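Local atomic coordinates of pyruvate kinase (Cryptosporidium parvum, PDB entry 6P0Y), a protein that probably catalyses the last step of glycolysis, the transfer of a phosphoryl group from phosphoenolpyruvate to ADP, giving pyruvate and ATP, with magnesium and potassium ions. Residues 47-52 with 358-363; 72-77 with 105-110; 329-334 with 376-381. One frame throughout, in Å; residues are numbered along the deposited sequence.

Interaction 1. Residues 47-52 with 358-363; sequences QIICTI and CVMLSG. With ADP (adenosine-5'-diphosphate), chain C.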
loop_
_atom_site.group_PDB
_atom_site.type_symbol
_atom_site.label_atom_id
_atom_site.label_comp_id
_atom_site.label_asym_id
_atom_site.label_seq_id
_atom_site.Cartn_x
_atom_site.Cartn_y
_atom_site.Cartn_z
ATOM N N GLN A 47 19.027 -23.799 -2.114
ATOM C CA GLN A 47 19.654 -25.043 -2.632
ATOM C C GLN A 47 21.161 -24.803 -2.768
ATOM O O GLN A 47 21.557 -23.634 -2.931
ATOM C CB GLN A 47 19.023 -25.443 -3.967
ATOM C CG GLN A 47 17.521 -25.694 -3.891
ATOM C CD GLN A 47 17.161 -27.043 -3.316
ATOM O OE1 GLN A 47 17.955 -27.696 -2.640
ATOM N NE2 GLN A 47 15.943 -27.476 -3.586
ATOM N N ILE A 48 21.965 -25.866 -2.680
ATOM C CA ILE A 48 23.454 -25.805 -2.750
ATOM C C ILE A 48 23.932 -26.705 -3.894
ATOM O O ILE A 48 23.582 -27.901 -3.895
ATOM C CB ILE A 48 24.085 -26.205 -1.401
ATOM C CG1 ILE A 48 23.566 -25.332 -0.254
ATOM C CG2 ILE A 48 25.604 -26.174 -1.493
ATOM C CD1 ILE A 48 24.097 -25.711 1.113
ATOM N N ILE A 49 24.695 -26.137 -4.833
ATOM C CA ILE A 49 25.443 -26.881 -5.888
ATOM C C ILE A 49 26.869 -27.104 -5.374
ATOM O O ILE A 49 27.496 -26.122 -4.945
ATOM C CB ILE A 49 25.428 -26.119 -7.230
ATOM C CG1 ILE A 49 24.004 -25.956 -7.768
ATOM C CG2 ILE A 49 26.342 -26.791 -8.249
ATOM C CD1 ILE A 49 23.886 -25.008 -8.941
ATOM N N CYS A 50 27.347 -28.350 -5.404
ATOM C CA CYS A 50 28.753 -28.723 -5.106
ATOM C C CYS A 50 29.437 -29.177 -6.398
ATOM O O CYS A 50 28.940 -30.140 -7.028
ATOM C CB CYS A 50 28.821 -29.825 -4.061
ATOM S SG CYS A 50 28.076 -29.348 -2.481
ATOM N N THR A 51 30.515 -28.489 -6.786
ATOM C CA THR A 51 31.402 -28.883 -7.910
ATOM C C THR A 51 32.211 -30.101 -7.460
ATOM O O THR A 51 32.937 -29.976 -6.454
ATOM C CB THR A 51 32.301 -27.723 -8.357
ATOM O OG1 THR A 51 31.468 -26.630 -8.748
ATOM C CG2 THR A 51 33.214 -28.099 -9.503
ATOM N N ILE A 52 32.057 -31.229 -8.157
ATOM C CA ILE A 52 32.720 -32.523 -7.822
ATOM C C ILE A 52 34.077 -32.563 -8.528
ATOM O O ILE A 52 34.125 -32.271 -9.738
ATOM C CB ILE A 52 31.829 -33.725 -8.200
ATOM C CG1 ILE A 52 30.405 -33.572 -7.654
ATOM C CG2 ILE A 52 32.459 -35.034 -7.748
ATOM C CD1 ILE A 52 30.339 -33.209 -6.186
ATOM N N CYS A 358 19.667 -20.482 -5.091
ATOM C CA CYS A 358 20.720 -21.522 -5.151
ATOM C C CYS A 358 22.098 -20.861 -5.062
ATOM O O CYS A 358 22.285 -19.800 -5.687
ATOM C CB CYS A 358 20.563 -22.299 -6.451
ATOM S SG CYS A 358 21.346 -23.930 -6.447
ATOM N N VAL A 359 23.015 -21.466 -4.304
ATOM C CA VAL A 359 24.438 -21.031 -4.176
ATOM C C VAL A 359 25.317 -22.165 -4.713
ATOM O O VAL A 359 24.781 -23.265 -4.938
ATOM C CB VAL A 359 24.794 -20.644 -2.727
ATOM C CG1 VAL A 359 24.152 -19.324 -2.331
ATOM C CG2 VAL A 359 24.429 -21.730 -1.728
ATOM N N MET A 360 26.607 -21.907 -4.937
ATOM C CA MET A 360 27.524 -22.888 -5.576
ATOM C C MET A 360 28.900 -22.860 -4.905
ATOM O O MET A 360 29.438 -21.756 -4.680
ATOM C CB MET A 360 27.689 -22.594 -7.069
ATOM C CG MET A 360 28.365 -23.716 -7.834
ATOM S SD MET A 360 28.208 -23.530 -9.626
ATOM C CE MET A 360 29.707 -22.621 -9.993
ATOM N N LEU A 361 29.441 -24.046 -4.626
ATOM C CA LEU A 361 30.846 -24.262 -4.200
ATOM C C LEU A 361 31.634 -24.811 -5.395
ATOM O O LEU A 361 31.142 -25.750 -6.052
ATOM C CB LEU A 361 30.854 -25.223 -3.011
ATOM C CG LEU A 361 30.142 -24.694 -1.765
ATOM C CD1 LEU A 361 29.460 -25.819 -1.013
ATOM C CD2 LEU A 361 31.104 -23.951 -0.853
ATOM N N SER A 362 32.793 -24.210 -5.674
ATOM C CA SER A 362 33.676 -24.527 -6.824
ATOM C C SER A 362 34.963 -25.176 -6.302
ATOM O O SER A 362 34.933 -26.394 -6.047
ATOM C CB SER A 362 33.931 -23.292 -7.642
ATOM O OG SER A 362 32.740 -22.875 -8.295
ATOM N N GLY A 363 36.028 -24.393 -6.105
ATOM C CA GLY A 363 37.312 -24.862 -5.548
ATOM C C GLY A 363 37.157 -25.431 -4.145
ATOM O O GLY A 363 37.910 -26.367 -3.806
HETATM P PB ADP C . 37.217 -23.312 -13.166
HETATM O O1B ADP C . 38.052 -23.878 -14.301
HETATM O O2B ADP C . 38.179 -22.930 -12.022
HETATM O O3B ADP C . 36.329 -22.176 -13.560
HETATM P PA ADP C . 35.533 -24.734 -11.298
HETATM O O1A ADP C . 34.951 -26.129 -11.356
HETATM O O2A ADP C . 34.591 -23.613 -11.075
HETATM O O3A ADP C . 36.333 -24.534 -12.656
HETATM O "O5'" ADP C . 36.754 -24.691 -10.252
HETATM C "C5'" ADP C . 37.160 -25.698 -9.300
HETATM C "C4'" ADP C . 38.571 -26.165 -9.576
HETATM O "O4'" ADP C . 38.708 -27.539 -9.147
HETATM C "C3'" ADP C . 39.028 -26.131 -11.035
HETATM O "O3'" ADP C . 39.714 -24.919 -11.326
HETATM C "C2'" ADP C . 39.989 -27.318 -11.119
HETATM O "O2'" ADP C . 41.298 -26.955 -10.694
HETATM C "C1'" ADP C . 39.336 -28.311 -10.153
HETATM N N9 ADP C . 38.333 -29.185 -10.760
HETATM C C8 ADP C . 36.998 -28.928 -10.933
HETATM N N7 ADP C . 36.337 -29.898 -11.519
HETATM C C5 ADP C . 37.306 -30.862 -11.751
HETATM C C6 ADP C . 37.255 -32.137 -12.355
HETATM N N6 ADP C . 36.135 -32.699 -12.820
HETATM N N1 ADP C . 38.409 -32.833 -12.451
HETATM C C2 ADP C . 39.532 -32.290 -11.965
HETATM N N3 ADP C . 39.699 -31.106 -11.365
HETATM C C4 ADP C . 38.542 -30.437 -11.289
#
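The carbonyl oxygen Leu-361 O is gripped twice by Thr-51. The backbone N of Thr-51 lies 2.9 Å from Leu-361 O, and Thr-51 OG1 also donates to Leu-361 O over 2.9 Å. The hydroxyl comes in at a wider slant, with a C=O...OG1 angle of 133°. The torsion of Thr-51 puts OG1 beside its own backbone N (chi1 -58°), which lets both donors reach one acceptor. The same rotation turns CG2 toward the alpha-phosphate of the ADP. Arg-74 NH1 is a second hydrogen-bond partner of Thr-51 OG1.

Three more backbone bonds complete the parallel ladder: Val-359 N to Gln-47 O, Ile-49 N to Val-359 O, and Leu-361 N to Ile-49 O. On one face of the sheet, CG1 of Ile-49 rests on Cys-358 SG at 3.6 Å. The other branch of Ile-49, CG2, meets Met-360 CG at 3.7 Å. On the opposite face Leu-361 CD1 touches both Ile-48 CG2, at 3.9 Å, and Cys-50 SG. Ile-48 and Val-359 run side by side there.

The amide of Gln-47 turns away to Ser-71, Ala-466 and Val-469. Strands 47-51 and 358-361 are the first and last of the eight-stranded barrel, and their pairing closes it. Strand 72-76 flanks 47-51 on its other edge, and helix 371-387 packs on Cys-50, Val-359 and Leu-361.

Interaction 2. Residues 72-77 with 105-110; sequences VARLNF and GIMLDT. With K (potassium ion), chain E; ADP (adenosine-5'-diphosphate), chain C.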
loop_
_atom_site.group_PDB
_atom_site.type_symbol
_atom_site.label_atom_id
_atom_site.label_comp_id
_atom_site.label_asym_id
_atom_site.label_seq_id
_atom_site.Cartn_x
_atom_site.Cartn_y
_atom_site.Cartn_z
ATOM N N VAL A 72 22.701 -30.457 -5.545
ATOM C CA VAL A 72 23.077 -30.772 -6.956
ATOM C C VAL A 72 24.589 -31.006 -7.041
ATOM O O VAL A 72 25.343 -30.253 -6.388
ATOM C CB VAL A 72 22.627 -29.643 -7.901
ATOM C CG1 VAL A 72 23.271 -29.744 -9.277
ATOM C CG2 VAL A 72 21.113 -29.588 -8.021
ATOM N N ALA A 73 24.998 -32.012 -7.821
ATOM C CA ALA A 73 26.409 -32.329 -8.143
ATOM C C ALA A 73 26.745 -31.747 -9.520
ATOM O O ALA A 73 26.023 -32.061 -10.487
ATOM C CB ALA A 73 26.624 -33.821 -8.102
ATOM N N ARG A 74 27.791 -30.919 -9.594
ATOM C CA ARG A 74 28.220 -30.215 -10.833
ATOM C C ARG A 74 29.464 -30.904 -11.403
ATOM O O ARG A 74 30.468 -31.031 -10.666
ATOM C CB ARG A 74 28.495 -28.734 -10.551
ATOM C CG ARG A 74 29.017 -27.949 -11.746
ATOM C CD ARG A 74 28.954 -26.454 -11.491
ATOM N NE ARG A 74 29.681 -25.667 -12.477
ATOM C CZ ARG A 74 30.977 -25.368 -12.418
ATOM N NH1 ARG A 74 31.732 -25.796 -11.417
ATOM N NH2 ARG A 74 31.523 -24.639 -13.377
ATOM N N LEU A 75 29.371 -31.338 -12.662
ATOM C CA LEU A 75 30.504 -31.850 -13.476
ATOM C C LEU A 75 30.915 -30.747 -14.453
ATOM O O LEU A 75 30.181 -30.498 -15.429
ATOM C CB LEU A 75 30.069 -33.130 -14.197
ATOM C CG LEU A 75 29.447 -34.194 -13.292
ATOM C CD1 LEU A 75 28.905 -35.359 -14.106
ATOM C CD2 LEU A 75 30.455 -34.676 -12.258
ATOM N N ASN A 76 32.022 -30.073 -14.152
ATOM C CA ASN A 76 32.624 -29.025 -15.012
ATOM C C ASN A 76 33.431 -29.731 -16.104
ATOM O O ASN A 76 34.543 -30.200 -15.799
ATOM C CB ASN A 76 33.453 -28.048 -14.174
ATOM C CG ASN A 76 33.960 -26.869 -14.970
ATOM O OD1 ASN A 76 33.714 -26.775 -16.170
ATOM N ND2 ASN A 76 34.660 -25.961 -14.310
ATOM N N PHE A 77 32.887 -29.801 -17.324
ATOM C CA PHE A 77 33.475 -30.531 -18.482
ATOM C C PHE A 77 34.588 -29.702 -19.140
ATOM O O PHE A 77 35.089 -30.108 -20.205
ATOM C CB PHE A 77 32.381 -30.941 -19.474
ATOM C CG PHE A 77 31.801 -32.311 -19.224
ATOM C CD1 PHE A 77 31.465 -32.721 -17.939
ATOM C CD2 PHE A 77 31.587 -33.192 -20.274
ATOM C CE1 PHE A 77 30.930 -33.978 -17.712
ATOM C CE2 PHE A 77 31.050 -34.449 -20.043
ATOM C CZ PHE A 77 30.724 -34.839 -18.764
ATOM N N GLY A 105 20.528 -33.802 -7.591
ATOM C CA GLY A 105 20.536 -33.445 -9.020
ATOM C C GLY A 105 21.945 -33.506 -9.575
ATOM O O GLY A 105 22.891 -33.285 -8.796
ATOM N N ILE A 106 22.085 -33.812 -10.865
ATOM C CA ILE A 106 23.403 -33.901 -11.560
ATOM C C ILE A 106 23.394 -32.926 -12.738
ATOM O O ILE A 106 22.502 -33.037 -13.606
ATOM C CB ILE A 106 23.716 -35.346 -11.993
ATOM C CG1 ILE A 106 23.401 -36.339 -10.868
ATOM C CG2 ILE A 106 25.159 -35.447 -12.468
ATOM C CD1 ILE A 106 23.885 -37.746 -11.112
ATOM N N MET A 107 24.367 -32.015 -12.745
ATOM C CA MET A 107 24.478 -30.871 -13.682
ATOM C C MET A 107 25.748 -31.049 -14.521
ATOM O O MET A 107 26.824 -31.239 -13.915
ATOM C CB MET A 107 24.540 -29.559 -12.889
ATOM C CG MET A 107 25.017 -28.359 -13.682
ATOM S SD MET A 107 25.049 -26.864 -12.664
ATOM C CE MET A 107 23.322 -26.391 -12.719
ATOM N N LEU A 108 25.618 -31.017 -15.853
ATOM C CA LEU A 108 26.762 -30.944 -16.801
ATOM C C LEU A 108 26.998 -29.476 -17.161
ATOM O O LEU A 108 26.118 -28.877 -17.807
ATOM C CB LEU A 108 26.481 -31.781 -18.054
ATOM C CG LEU A 108 27.674 -31.939 -19.005
ATOM C CD1 LEU A 108 27.605 -33.247 -19.781
ATOM C CD2 LEU A 108 27.784 -30.765 -19.972
ATOM N N ASP A 109 28.148 -28.933 -16.761
ATOM C CA ASP A 109 28.579 -27.547 -17.074
ATOM C C ASP A 109 29.485 -27.605 -18.310
ATOM O O ASP A 109 30.601 -28.141 -18.196
ATOM C CB ASP A 109 29.234 -26.912 -15.845
ATOM C CG ASP A 109 29.421 -25.408 -15.939
ATOM O OD1 ASP A 109 29.914 -24.940 -16.981
ATOM O OD2 ASP A 109 29.094 -24.717 -14.958
ATOM N N THR A 110 29.007 -27.076 -19.442
ATOM C CA THR A 110 29.644 -27.184 -20.786
ATOM C C THR A 110 30.960 -26.400 -20.813
ATOM O O THR A 110 31.046 -25.368 -20.120
ATOM C CB THR A 110 28.716 -26.676 -21.898
ATOM O OG1 THR A 110 28.460 -25.290 -21.661
ATOM C CG2 THR A 110 27.413 -27.443 -21.977
HETATM K K K E . 32.665 -24.821 -17.894
HETATM P PB ADP C . 37.217 -23.312 -13.166
HETATM O O1B ADP C . 38.052 -23.878 -14.301
HETATM O O2B ADP C . 38.179 -22.930 -12.022
HETATM O O3B ADP C . 36.329 -22.176 -13.560
HETATM P PA ADP C . 35.533 -24.734 -11.298
HETATM O O1A ADP C . 34.951 -26.129 -11.356
HETATM O O2A ADP C . 34.591 -23.613 -11.075
HETATM O O3A ADP C . 36.333 -24.534 -12.656
HETATM O "O5'" ADP C . 36.754 -24.691 -10.252
HETATM C "C5'" ADP C . 37.160 -25.698 -9.300
HETATM C "C4'" ADP C . 38.571 -26.165 -9.576
HETATM O "O4'" ADP C . 38.708 -27.539 -9.147
HETATM C "C3'" ADP C . 39.028 -26.131 -11.035
HETATM O "O3'" ADP C . 39.714 -24.919 -11.326
HETATM C "C2'" ADP C . 39.989 -27.318 -11.119
HETATM O "O2'" ADP C . 41.298 -26.955 -10.694
HETATM C "C1'" ADP C . 39.336 -28.311 -10.153
HETATM N N9 ADP C . 38.333 -29.185 -10.760
HETATM C C8 ADP C . 36.998 -28.928 -10.933
HETATM N N7 ADP C . 36.337 -29.898 -11.519
HETATM C C5 ADP C . 37.306 -30.862 -11.751
HETATM C C6 ADP C . 37.255 -32.137 -12.355
HETATM N N6 ADP C . 36.135 -32.699 -12.820
HETATM N N1 ADP C . 38.409 -32.833 -12.451
HETATM C C2 ADP C . 39.532 -32.290 -11.965
HETATM N N3 ADP C . 39.699 -31.106 -11.365
HETATM C C4 ADP C . 38.542 -30.437 -11.289
#
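Strands 72-76 and 105-109 run parallel, 22° apart, and are joined by backbone bonds from Ala-73 N to Gly-105 O through to Phe-77 N to Asp-109 O. Arg-74 and Asp-109 form a salt bridge on one face. Arg-74 NE donates to Asp-109 OD2 at 2.7 Å, and NH2 adds a weak bond to the same oxygen. OD2 lies near the guanidinium plane, but the arginine meets it from above the carboxylate plane; the two planes are 85° apart. The Arg-74 chain is extended from CG to NE, which lets NH1 hydrogen-bond to ADP O1A at 3.2 Å. Asn-76 ND2 donates to ADP O1A at 3.0 Å, in a nearly straight bond (171°).

The potassium ion is bound by Asn-76 OD1 at 2.8 Å. Asp-109 OD1, Thr-110 O and Ser-78 OG are its other protein ligands. Asn-76 thus links the ion to the nucleotide, while Asp-109 holds the ion through OD1 and takes Arg-74 and Lys-270 on OD2. On the other face, Leu-108 CD1 sits over the Phe-77 ring in a CH-pi contact, 3.8 Å from the ring centroid.

The two strands and helix 82-97 form a beta-alpha-beta unit of the TIM barrel. Its C-terminal strand ends carry the potassium and ADP site of pyruvate kinase.

Interaction 3. Residues 329-334 with 376-381; sequences QMLESM and NVMSRV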
loop_
_atom_site.group_PDB
_atom_site.type_symbol
_atom_site.label_atom_id
_atom_site.label_comp_id
_atom_site.label_asym_id
_atom_site.label_seq_id
_atom_site.Cartn_x
_atom_site.Cartn_y
_atom_site.Cartn_z
ATOM N N GLN A 329 32.107 -17.881 -6.451
ATOM C CA GLN A 329 32.918 -18.541 -5.396
ATOM C C GLN A 329 33.043 -17.541 -4.240
ATOM O O GLN A 329 33.754 -16.528 -4.411
ATOM C CB GLN A 329 34.275 -18.979 -5.956
ATOM C CG GLN A 329 35.154 -19.714 -4.951
ATOM C CD GLN A 329 36.391 -20.312 -5.574
ATOM O OE1 GLN A 329 36.352 -21.375 -6.187
ATOM N NE2 GLN A 329 37.515 -19.636 -5.404
ATOM N N MET A 330 32.351 -17.804 -3.125
ATOM C CA MET A 330 32.139 -16.825 -2.022
ATOM C C MET A 330 32.884 -17.242 -0.747
ATOM O O MET A 330 32.970 -16.394 0.163
ATOM C CB MET A 330 30.644 -16.679 -1.721
ATOM C CG MET A 330 29.890 -15.941 -2.810
ATOM S SD MET A 330 28.223 -15.458 -2.311
ATOM C CE MET A 330 27.344 -17.009 -2.512
ATOM N N LEU A 331 33.400 -18.476 -0.674
ATOM C CA LEU A 331 34.189 -18.986 0.482
ATOM C C LEU A 331 35.584 -19.418 0.005
ATOM O O LEU A 331 36.020 -20.525 0.381
ATOM C CB LEU A 331 33.439 -20.157 1.131
ATOM C CG LEU A 331 32.006 -19.876 1.583
ATOM C CD1 LEU A 331 31.359 -21.139 2.126
ATOM C CD2 LEU A 331 31.958 -18.766 2.625
ATOM N N GLU A 332 36.267 -18.569 -0.773
ATOM C CA GLU A 332 37.585 -18.877 -1.396
ATOM C C GLU A 332 38.603 -19.257 -0.312
ATOM O O GLU A 332 39.369 -20.217 -0.541
ATOM C CB GLU A 332 38.084 -17.687 -2.220
ATOM C CG GLU A 332 39.432 -17.927 -2.885
ATOM C CD GLU A 332 39.876 -16.848 -3.861
ATOM O OE1 GLU A 332 39.136 -15.850 -4.027
ATOM O OE2 GLU A 332 40.963 -17.010 -4.459
ATOM N N SER A 333 38.603 -18.542 0.820
ATOM C CA SER A 333 39.551 -18.735 1.952
ATOM C C SER A 333 39.490 -20.180 2.465
ATOM O O SER A 333 40.513 -20.648 3.005
ATOM C CB SER A 333 39.289 -17.755 3.071
ATOM O OG SER A 333 38.195 -18.173 3.873
ATOM N N MET A 334 38.344 -20.852 2.292
ATOM C CA MET A 334 38.068 -22.213 2.830
ATOM C C MET A 334 38.656 -23.301 1.919
ATOM O O MET A 334 38.481 -24.488 2.253
ATOM C CB MET A 334 36.562 -22.448 2.984
ATOM C CG MET A 334 35.920 -21.575 4.038
ATOM S SD MET A 334 34.442 -22.338 4.749
ATOM C CE MET A 334 35.181 -23.643 5.728
ATOM N N ASN A 376 29.055 -27.064 4.962
ATOM C CA ASN A 376 28.463 -26.853 6.310
ATOM C C ASN A 376 28.285 -25.350 6.552
ATOM O O ASN A 376 27.159 -24.938 6.901
ATOM C CB ASN A 376 29.300 -27.493 7.421
ATOM C CG ASN A 376 28.736 -27.206 8.795
ATOM O OD1 ASN A 376 29.394 -26.589 9.628
ATOM N ND2 ASN A 376 27.501 -27.620 9.026
ATOM N N VAL A 377 29.357 -24.571 6.367
ATOM C CA VAL A 377 29.369 -23.087 6.542
ATOM C C VAL A 377 28.300 -22.476 5.627
ATOM O O VAL A 377 27.462 -21.698 6.136
ATOM C CB VAL A 377 30.764 -22.497 6.260
ATOM C CG1 VAL A 377 30.712 -20.996 6.009
ATOM C CG2 VAL A 377 31.744 -22.813 7.380
ATOM N N MET A 378 28.339 -22.813 4.333
ATOM C CA MET A 378 27.404 -22.296 3.297
ATOM C C MET A 378 25.962 -22.502 3.769
ATOM O O MET A 378 25.152 -21.563 3.630
ATOM C CB MET A 378 27.600 -23.016 1.960
ATOM C CG MET A 378 26.792 -22.410 0.826
ATOM S SD MET A 378 27.321 -20.724 0.427
ATOM C CE MET A 378 28.461 -21.050 -0.918
ATOM N N SER A 379 25.665 -23.690 4.304
ATOM C CA SER A 379 24.320 -24.095 4.787
ATOM C C SER A 379 23.889 -23.207 5.962
ATOM O O SER A 379 22.775 -22.653 5.908
ATOM C CB SER A 379 24.300 -25.557 5.158
ATOM O OG SER A 379 22.970 -26.006 5.362
ATOM N N ARG A 380 24.739 -23.075 6.985
ATOM C CA ARG A 380 24.415 -22.350 8.244
ATOM C C ARG A 380 24.156 -20.872 7.934
ATOM O O ARG A 380 23.141 -20.337 8.434
ATOM C CB ARG A 380 25.527 -22.523 9.286
ATOM C CG ARG A 380 25.666 -23.949 9.808
ATOM C CD ARG A 380 26.040 -24.046 11.280
ATOM N NE ARG A 380 27.010 -23.036 11.684
ATOM C CZ ARG A 380 28.314 -23.064 11.406
ATOM N NH1 ARG A 380 28.842 -24.057 10.705
ATOM N NH2 ARG A 380 29.090 -22.081 11.834
ATOM N N VAL A 381 25.023 -20.242 7.135
ATOM C CA VAL A 381 24.916 -18.797 6.768
ATOM C C VAL A 381 23.591 -18.590 6.028
ATOM O O VAL A 381 22.845 -17.662 6.405
ATOM C CB VAL A 381 26.112 -18.314 5.922
ATOM C CG1 VAL A 381 25.948 -16.862 5.496
ATOM C CG2 VAL A 381 27.439 -18.503 6.642
#
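Leu-331, Val-377 and Met-378 have the most surface buried here, and the contact is purely apolar. Leu-331 reaches from the loop toward helix 371-387. Its CD1 meets Val-377 CG1 at 3.9 Å, and the same methyl lies 4.2 Å from Met-378 CE. One branch of the leucine thus touches two successive helix residues.

Val-377 turns both methyls to the loop. CG1 stands anti to its backbone N (chi1 162°) and takes Leu-331. CG2 takes Met-334, whose SD lies 3.8 Å away and whose CE is also near.

Met-378 leaves the helix to one side, but bends at its second and third torsions (chi2 65°, chi3 95°) bring its end toward the loop. Its CE also comes 4.5 Å from Met-330 CE, a loose contact. The backbone bond from Met-334 N to Leu-331 O, 3.0 Å long, holds the turn that opens the 3-10 segment.

Val-348 of helix 342-353 touches both Met-330 and Met-378, and Leu-361 of strand 358-361 touches both Leu-331 and Met-378. This is part of the outer layer of a TIM barrel: the loop after strand 324-326 and helices 342-353 and 371-387 pack over the outward-facing side chains of strand 358-361.

From the N terminus, strand 47-51 is the first of the segments, and its partner 358-363 comes some 306 residues later. Interaction 1 thus closes a long loop that takes in nearly the whole barrel. Interaction 2 closes a short loop through helix 82-97, and this lies wholly within the long one. Strands 47-51 and 72-76 are neighbours, which joins the two contacts in one sheet, and both touch the ADP. Interaction 3 starts at 329-334, before interaction 1 closes, and ends in helix 371-387 after it, so these two cross. It ties the loop after strand 324-326 to helix 371-387, over strand 358-361 of interaction 1. Interactions 2 and 3 follow in series and do not touch.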